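Local atomic coordinates of transcriptional activator of comK gene (PDB entry 2HQB), a protein that probably serves as a membrane-anchored lipoprotein with a substrate-binding-protein fold that promotes transcription of the comK gene. Residues 8-12 with 25-29; 66-70 with 234-238; 127-131 with 152-157. All blocks are in the same frame, centred on the assembly; numbering follows the deposited sequence.

The three contacts divide between the two lobes of a chain of the periplasmic-binding-protein type, and their chemistry differs with their place. Contacts 1 and 2 are core contacts of one lobe and hold the same parallel sheet: strands 7-11 and 66-69 are neighbours in it, with probable backbone hydrogen bonds from Phe68 N to Gly9 O and from Leu11 N to Phe68 O, and each strand packs against a helix through side chains. Contact 1 is mainly aliphatic, whereas contact 2 is built round aromatic rings. Contact 3 belongs to the other lobe, its centre about 38 Å from those of both others. Partly buried at a sheet edge, it joins strand to strand by backbone bonds, with charged side chains near the surface.

Contact 1 (8-12 with 25-29); sequences VGLLV and AYEGL
The carbonyl O of Ala25 receives the helical hydrogen bond of Leu29 N, at 2.8 Å, while Leu10 CD2 packs against the same oxygen from the strand. This is part of a beta-alpha-beta unit: strand 7-11 leads into helix 23-35, and the chain then enters strand 39-43, next to 7-11 in the sheet. The short segments 8-11 and 25-29 run nearly antiparallel (173°), their axes 9.8 Å apart at the closest. Leu10 is the central side chain. With CG anti to the backbone N (chi1 171°), it reaches up to the helix, and its CD2 methyl meets Ala25 CB at 3.8 Å. Its root is covered by Leu29, whose CD2 comes within 3.9 Å of Leu10 CB. The other Leu29 methyl, CD1, continues to Val8 CG1, 4.1 Å away, the two side chains lying head to tail alongside. The floor of this layer is completed by Val40 and Leu42 of strand 39-43, and Tyr234 of helix 230-240 also touches Leu10 and Ala25. At the far end Val12 lies roughly perpendicular to Tyr26. Val12 CG1 comes in at the edge of the phenol ring, near its plane, lying 3.4 Å from Tyr26 OH and 4.0 Å from Tyr26 CE2.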
loop_
_atom_site.group_PDB
_atom_site.type_symbol
_atom_site.label_atom_id
_atom_site.label_comp_id
_atom_site.label_asym_id
_atom_site.label_seq_id
_atom_site.Cartn_x
_atom_site.Cartn_y
_atom_site.Cartn_z
ATOM N N VAL A 8 -9.297 -20.845 -2.950
ATOM C CA VAL A 8 -9.292 -19.423 -3.266
ATOM C C VAL A 8 -9.127 -18.942 -4.691
ATOM O O VAL A 8 -8.273 -19.399 -5.437
ATOM C CB VAL A 8 -8.245 -18.713 -2.424
ATOM C CG1 VAL A 8 -8.595 -17.228 -2.299
ATOM C CG2 VAL A 8 -8.150 -19.379 -1.064
ATOM N N GLY A 9 -9.981 -18.004 -5.064
ATOM C CA GLY A 9 -9.904 -17.405 -6.386
ATOM C C GLY A 9 -9.486 -15.928 -6.268
ATOM O O GLY A 9 -9.697 -15.278 -5.218
ATOM N N LEU A 10 -8.860 -15.400 -7.317
ATOM C CA LEU A 10 -8.469 -14.005 -7.324
ATOM C C LEU A 10 -8.849 -13.374 -8.643
ATOM O O LEU A 10 -8.567 -13.912 -9.709
ATOM C CB LEU A 10 -6.959 -13.834 -7.104
ATOM C CG LEU A 10 -6.408 -12.403 -7.305
ATOM C CD1 LEU A 10 -7.072 -11.457 -6.322
ATOM C CD2 LEU A 10 -4.906 -12.392 -7.121
ATOM N N LEU A 11 -9.537 -12.251 -8.574
ATOM C CA LEU A 11 -9.867 -11.548 -9.790
ATOM C C LEU A 11 -8.901 -10.376 -9.769
ATOM O O LEU A 11 -8.660 -9.785 -8.723
ATOM C CB LEU A 11 -11.292 -11.028 -9.781
ATOM C CG LEU A 11 -12.427 -12.039 -9.796
ATOM C CD1 LEU A 11 -13.669 -11.270 -10.049
ATOM C CD2 LEU A 11 -12.213 -13.124 -10.878
ATOM N N VAL A 12 -8.328 -10.060 -10.923
ATOM C CA VAL A 12 -7.393 -8.961 -11.021
ATOM C C VAL A 12 -7.686 -8.208 -12.329
ATOM O O VAL A 12 -8.168 -8.787 -13.300
ATOM C CB VAL A 12 -5.974 -9.511 -10.926
ATOM C CG1 VAL A 12 -5.499 -10.018 -12.249
ATOM C CG2 VAL A 12 -5.089 -8.493 -10.382
ATOM N N ALA A 25 -0.568 -8.958 -5.371
ATOM C CA ALA A 25 -1.729 -9.823 -5.197
ATOM C C ALA A 25 -1.371 -11.229 -5.685
ATOM O O ALA A 25 -1.811 -12.210 -5.092
ATOM C CB ALA A 25 -2.923 -9.304 -5.966
ATOM N N TYR A 26 -0.589 -11.322 -6.768
ATOM C CA TYR A 26 -0.137 -12.611 -7.307
ATOM C C TYR A 26 0.698 -13.311 -6.234
ATOM O O TYR A 26 0.518 -14.485 -5.938
ATOM C CB TYR A 26 0.736 -12.420 -8.558
ATOM C CG TYR A 26 -0.004 -11.897 -9.760
ATOM C CD1 TYR A 26 0.645 -11.209 -10.765
ATOM C CD2 TYR A 26 -1.360 -12.018 -9.857
ATOM C CE1 TYR A 26 -0.062 -10.647 -11.821
ATOM C CE2 TYR A 26 -2.050 -11.468 -10.893
ATOM C CZ TYR A 26 -1.407 -10.781 -11.861
ATOM O OH TYR A 26 -2.165 -10.184 -12.834
ATOM N N GLU A 27 1.641 -12.606 -5.651
ATOM C CA GLU A 27 2.399 -13.270 -4.632
ATOM C C GLU A 27 1.524 -13.617 -3.446
ATOM O O GLU A 27 1.789 -14.589 -2.766
ATOM C CB GLU A 27 3.614 -12.445 -4.207
ATOM C CG GLU A 27 3.380 -11.060 -3.761
ATOM C CD GLU A 27 4.649 -10.222 -3.909
ATOM O OE1 GLU A 27 4.873 -9.322 -3.048
ATOM O OE2 GLU A 27 5.406 -10.466 -4.894
ATOM N N GLY A 28 0.466 -12.838 -3.226
ATOM C CA GLY A 28 -0.437 -13.083 -2.114
ATOM C C GLY A 28 -1.159 -14.394 -2.327
ATOM O O GLY A 28 -1.190 -15.240 -1.450
ATOM N N LEU A 29 -1.748 -14.561 -3.504
ATOM C CA LEU A 29 -2.447 -15.797 -3.813
ATOM C C LEU A 29 -1.435 -16.949 -3.750
ATOM O O LEU A 29 -1.751 -18.010 -3.248
ATOM C CB LEU A 29 -3.094 -15.725 -5.206
ATOM C CG LEU A 29 -4.102 -16.842 -5.527
ATOM C CD1 LEU A 29 -5.333 -16.654 -4.662
ATOM C CD2 LEU A 29 -4.494 -16.840 -6.992
#

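Contact 2 (66-70 with 234-238); sequences LIFGH and YVLVA
Over one face of the Phe68 ring lies the Tyr234 ring, with Tyr234 CD2 above the centre, 3.8 Å from the plane. The two planes are inclined at 32° and the centroids lie 4.6 Å apart, an oblique pairing. The shortest approach is Phe68 CG to Tyr234 CE2, 3.6 Å. Ala238 N stands at the edge of the Phe68 ring, and Val237 CG1 approaches obliquely, 3.9 Å from Phe68 CZ. The Tyr234 ring in turn meets His70 at its own edge: His70 ND1 is in the phenol plane, 2.7 Å from Tyr234 OH, with the ring planes 56° apart. Phenylalanine, histidine and tyrosine thus form an aromatic cluster, which Phe93 extends by meeting His70 edge-to-face and Tyr234 with nearly parallel planes. The cluster is part of the core of an alpha/beta lobe, where helix 230-240, contributed by a distant part of the sequence, packs on the sheet face that helix 23-35 also covers. Phe68 turns its CG anti to the carbonyl carbon (chi1 -74°), laying the ring beneath the helix and against Val8 and Leu10 of the adjacent strand. An alanine in place of Phe68 would probably leave the Tyr234 ring without the face it lies on and open a gap beneath Val237. Farther back along the strand, where the helix runs on toward Phe241, Leu66 CD2 packs on the helix backbone at Ala238 CA, 4.0 Å away.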
loop_
_atom_site.group_PDB
_atom_site.type_symbol
_atom_site.label_atom_id
_atom_site.label_comp_id
_atom_site.label_asym_id
_atom_site.label_seq_id
_atom_site.Cartn_x
_atom_site.Cartn_y
_atom_site.Cartn_z
ATOM N N LEU A 66 -13.843 -18.925 -1.621
ATOM C CA LEU A 66 -13.331 -17.621 -1.156
ATOM C C LEU A 66 -12.773 -16.854 -2.377
ATOM O O LEU A 66 -11.803 -17.286 -3.006
ATOM C CB LEU A 66 -12.227 -17.785 -0.120
ATOM C CG LEU A 66 -11.739 -16.464 0.493
ATOM C CD1 LEU A 66 -12.872 -15.788 1.258
ATOM C CD2 LEU A 66 -10.581 -16.734 1.436
ATOM N N ILE A 67 -13.386 -15.724 -2.710
ATOM C CA ILE A 67 -12.967 -14.941 -3.870
ATOM C C ILE A 67 -12.443 -13.529 -3.566
ATOM O O ILE A 67 -13.146 -12.717 -2.962
ATOM C CB ILE A 67 -14.142 -14.817 -4.849
ATOM C CG1 ILE A 67 -14.309 -16.129 -5.598
ATOM C CG2 ILE A 67 -13.928 -13.664 -5.819
ATOM C CD1 ILE A 67 -15.503 -16.121 -6.519
ATOM N N PHE A 68 -11.210 -13.239 -3.985
ATOM C CA PHE A 68 -10.630 -11.899 -3.787
ATOM C C PHE A 68 -10.732 -11.057 -5.059
ATOM O O PHE A 68 -10.752 -11.581 -6.177
ATOM C CB PHE A 68 -9.168 -11.964 -3.401
ATOM C CG PHE A 68 -8.925 -12.406 -1.999
ATOM C CD1 PHE A 68 -8.695 -13.739 -1.708
ATOM C CD2 PHE A 68 -8.830 -11.469 -0.974
ATOM C CE1 PHE A 68 -8.366 -14.134 -0.443
ATOM C CE2 PHE A 68 -8.503 -11.854 0.318
ATOM C CZ PHE A 68 -8.265 -13.191 0.580
ATOM N N GLY A 69 -10.819 -9.748 -4.862
ATOM C CA GLY A 69 -10.923 -8.795 -5.968
ATOM C C GLY A 69 -9.890 -7.728 -5.671
ATOM O O GLY A 69 -10.010 -6.977 -4.700
ATOM N N HIS A 70 -8.858 -7.651 -6.494
ATOM C CA HIS A 70 -7.826 -6.703 -6.197
ATOM C C HIS A 70 -8.113 -5.344 -6.778
ATOM O O HIS A 70 -7.808 -5.056 -7.941
ATOM C CB HIS A 70 -6.495 -7.213 -6.679
ATOM C CG HIS A 70 -5.360 -6.630 -5.928
ATOM N ND1 HIS A 70 -5.318 -6.621 -4.546
ATOM C CD2 HIS A 70 -4.221 -6.042 -6.350
ATOM C CE1 HIS A 70 -4.192 -6.057 -4.149
ATOM N NE2 HIS A 70 -3.507 -5.696 -5.222
ATOM N N TYR A 234 -3.250 -10.946 2.447
ATOM C CA TYR A 234 -4.020 -11.970 1.733
ATOM C C TYR A 234 -4.016 -13.249 2.518
ATOM O O TYR A 234 -5.051 -13.812 2.785
ATOM C CB TYR A 234 -3.459 -12.272 0.342
ATOM C CG TYR A 234 -4.099 -11.472 -0.761
ATOM C CD1 TYR A 234 -3.819 -10.124 -0.913
ATOM C CD2 TYR A 234 -4.966 -12.066 -1.670
ATOM C CE1 TYR A 234 -4.376 -9.390 -1.940
ATOM C CE2 TYR A 234 -5.526 -11.333 -2.700
ATOM C CZ TYR A 234 -5.223 -9.992 -2.826
ATOM O OH TYR A 234 -5.766 -9.221 -3.830
ATOM N N VAL A 235 -2.830 -13.719 2.866
ATOM C CA VAL A 235 -2.697 -14.934 3.633
ATOM C C VAL A 235 -3.489 -14.741 4.931
ATOM O O VAL A 235 -4.375 -15.522 5.235
ATOM C CB VAL A 235 -1.190 -15.228 3.880
ATOM C CG1 VAL A 235 -1.009 -16.393 4.824
ATOM C CG2 VAL A 235 -0.518 -15.534 2.535
ATOM N N LEU A 236 -3.201 -13.681 5.671
ATOM C CA LEU A 236 -3.902 -13.414 6.914
ATOM C C LEU A 236 -5.417 -13.587 6.802
ATOM O O LEU A 236 -6.035 -14.345 7.566
ATOM C CB LEU A 236 -3.587 -11.994 7.394
ATOM C CG LEU A 236 -4.385 -11.377 8.546
ATOM C CD1 LEU A 236 -4.325 -12.314 9.765
ATOM C CD2 LEU A 236 -3.799 -10.030 8.921
ATOM N N VAL A 237 -6.010 -12.874 5.854
ATOM C CA VAL A 237 -7.450 -12.898 5.633
ATOM C C VAL A 237 -7.967 -14.264 5.179
ATOM O O VAL A 237 -9.101 -14.604 5.439
ATOM C CB VAL A 237 -7.834 -11.800 4.603
ATOM C CG1 VAL A 237 -9.273 -11.959 4.151
ATOM C CG2 VAL A 237 -7.598 -10.409 5.229
ATOM N N ALA A 238 -7.135 -15.053 4.513
ATOM C CA ALA A 238 -7.533 -16.383 4.037
ATOM C C ALA A 238 -7.449 -17.426 5.175
ATOM O O ALA A 238 -8.005 -18.537 5.092
ATOM C CB ALA A 238 -6.623 -16.803 2.878
#

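Contact 3 (127-131 with 152-157); sequences HKVGV and NESEAF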
loop_
_atom_site.group_PDB
_atom_site.type_symbol
_atom_site.label_atom_id
_atom_site.label_comp_id
_atom_site.label_asym_id
_atom_site.label_seq_id
_atom_site.Cartn_x
_atom_site.Cartn_y
_atom_site.Cartn_z
ATOM N N HIS A 127 16.379 21.046 4.875
ATOM C CA HIS A 127 15.145 21.107 5.644
ATOM C C HIS A 127 13.954 21.387 4.727
ATOM O O HIS A 127 13.051 22.156 5.066
ATOM C CB HIS A 127 15.273 22.176 6.712
ATOM C CG HIS A 127 16.097 21.732 7.871
ATOM N ND1 HIS A 127 17.253 21.001 7.709
ATOM C CD2 HIS A 127 15.899 21.843 9.204
ATOM C CE1 HIS A 127 17.731 20.673 8.895
ATOM N NE2 HIS A 127 16.927 21.170 9.817
ATOM N N LYS A 128 13.991 20.756 3.553
ATOM C CA LYS A 128 12.954 20.868 2.537
ATOM C C LYS A 128 12.648 19.484 1.954
ATOM O O LYS A 128 13.405 18.975 1.118
ATOM C CB LYS A 128 13.402 21.799 1.415
ATOM C CG LYS A 128 13.375 23.262 1.792
ATOM C CD LYS A 128 13.651 24.100 0.545
ATOM C CE LYS A 128 13.471 25.587 0.779
ATOM N NZ LYS A 128 13.736 26.336 -0.476
ATOM N N VAL A 129 11.542 18.884 2.392
ATOM C CA VAL A 129 11.137 17.566 1.921
ATOM C C VAL A 129 9.916 17.714 1.028
ATOM O O VAL A 129 9.180 18.702 1.130
ATOM C CB VAL A 129 10.746 16.685 3.070
ATOM C CG1 VAL A 129 11.830 16.693 4.113
ATOM C CG2 VAL A 129 9.433 17.180 3.650
ATOM N N GLY A 130 9.694 16.725 0.161
ATOM C CA GLY A 130 8.555 16.789 -0.740
ATOM C C GLY A 130 7.839 15.485 -1.068
ATOM O O GLY A 130 8.438 14.396 -1.110
ATOM N N VAL A 131 6.532 15.614 -1.291
ATOM C CA VAL A 131 5.696 14.501 -1.669
ATOM C C VAL A 131 5.156 14.730 -3.066
ATOM O O VAL A 131 4.632 15.807 -3.330
ATOM C CB VAL A 131 4.455 14.362 -0.779
ATOM C CG1 VAL A 131 3.570 13.213 -1.305
ATOM C CG2 VAL A 131 4.851 14.077 0.615
ATOM N N ASN A 152 12.034 18.563 12.967
ATOM C CA ASN A 152 13.070 19.142 12.158
ATOM C C ASN A 152 12.430 20.384 11.615
ATOM O O ASN A 152 13.085 21.298 11.121
ATOM C CB ASN A 152 13.361 18.194 11.010
ATOM C CG ASN A 152 14.630 18.512 10.298
ATOM O OD1 ASN A 152 14.677 18.508 9.062
ATOM N ND2 ASN A 152 15.690 18.776 11.063
ATOM N N GLU A 153 11.112 20.388 11.712
ATOM C CA GLU A 153 10.318 21.478 11.205
ATOM C C GLU A 153 10.811 21.859 9.810
ATOM O O GLU A 153 11.188 22.998 9.569
ATOM C CB GLU A 153 10.403 22.656 12.164
ATOM C CG GLU A 153 9.705 22.357 13.477
ATOM C CD GLU A 153 9.748 23.516 14.454
ATOM O OE1 GLU A 153 9.336 24.631 14.060
ATOM O OE2 GLU A 153 10.184 23.306 15.613
ATOM N N SER A 154 10.819 20.898 8.892
ATOM C CA SER A 154 11.246 21.160 7.522
ATOM C C SER A 154 10.033 21.530 6.666
ATOM O O SER A 154 9.004 20.861 6.706
ATOM C CB SER A 154 11.911 19.921 6.921
ATOM O OG SER A 154 12.820 19.350 7.833
ATOM N N GLU A 155 10.151 22.599 5.894
ATOM C CA GLU A 155 9.067 23.007 5.015
ATOM C C GLU A 155 8.795 21.881 4.004
ATOM O O GLU A 155 9.675 21.534 3.201
ATOM C CB GLU A 155 9.435 24.288 4.261
ATOM C CG GLU A 155 8.625 24.476 3.009
ATOM C CD GLU A 155 8.575 25.911 2.521
ATOM O OE1 GLU A 155 9.651 26.504 2.231
ATOM O OE2 GLU A 155 7.434 26.436 2.419
ATOM N N ALA A 156 7.574 21.333 4.045
ATOM C CA ALA A 156 7.156 20.238 3.163
ATOM C C ALA A 156 6.486 20.681 1.860
ATOM O O ALA A 156 5.629 21.541 1.854
ATOM C CB ALA A 156 6.232 19.296 3.925
ATOM N N PHE A 157 6.894 20.088 0.749
ATOM C CA PHE A 157 6.297 20.424 -0.529
ATOM C C PHE A 157 5.479 19.261 -1.059
ATOM O O PHE A 157 5.991 18.160 -1.233
ATOM C CB PHE A 157 7.359 20.760 -1.558
ATOM C CG PHE A 157 8.067 22.019 -1.285
ATOM C CD1 PHE A 157 8.828 22.161 -0.133
ATOM C CD2 PHE A 157 8.023 23.056 -2.196
ATOM C CE1 PHE A 157 9.548 23.326 0.103
ATOM C CE2 PHE A 157 8.738 24.227 -1.967
ATOM C CZ PHE A 157 9.504 24.365 -0.822
#
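Phe157 grips the neighbouring strand with both of its backbone polar atoms, either side of Gly130. Phe157 N donates to Val129 O at 2.7 Å, in the carbonyl plane, and Phe157 O accepts from Val131 N at 2.6 Å. A weaker bond, Val129 N to Glu155 O (3.3 Å), precedes them in this parallel pairing, and the short strand segments are inclined at 27°. Side chains then sort to the two faces of the sheet. On one, Lys128 and Glu155 run side by side; the lysine chain is extended beyond CG, passing Phe157 CE1 at 4.2 Å from Lys128 CG. Its ammonium group is 4.9 Å from Glu155 OE1, not in contact, and instead bonds to the carbonyl of Glu180. The carboxylate would probably still favour the positive charge. On the other face, Val129 CG2 meets Ala156 CB at 3.8 Å. Before the strands, Ser154 CB packs against the carbonyl of His127. Helix 139-150 links the two strands in a beta-alpha-beta unit and packs on the valine and alanine face through Phe144, Val145 and Ala148. Strand 155-160 is outermost in the sheet; strand 128-133 lies between it and strand 184-186, to which Gly130 is backbone-bonded.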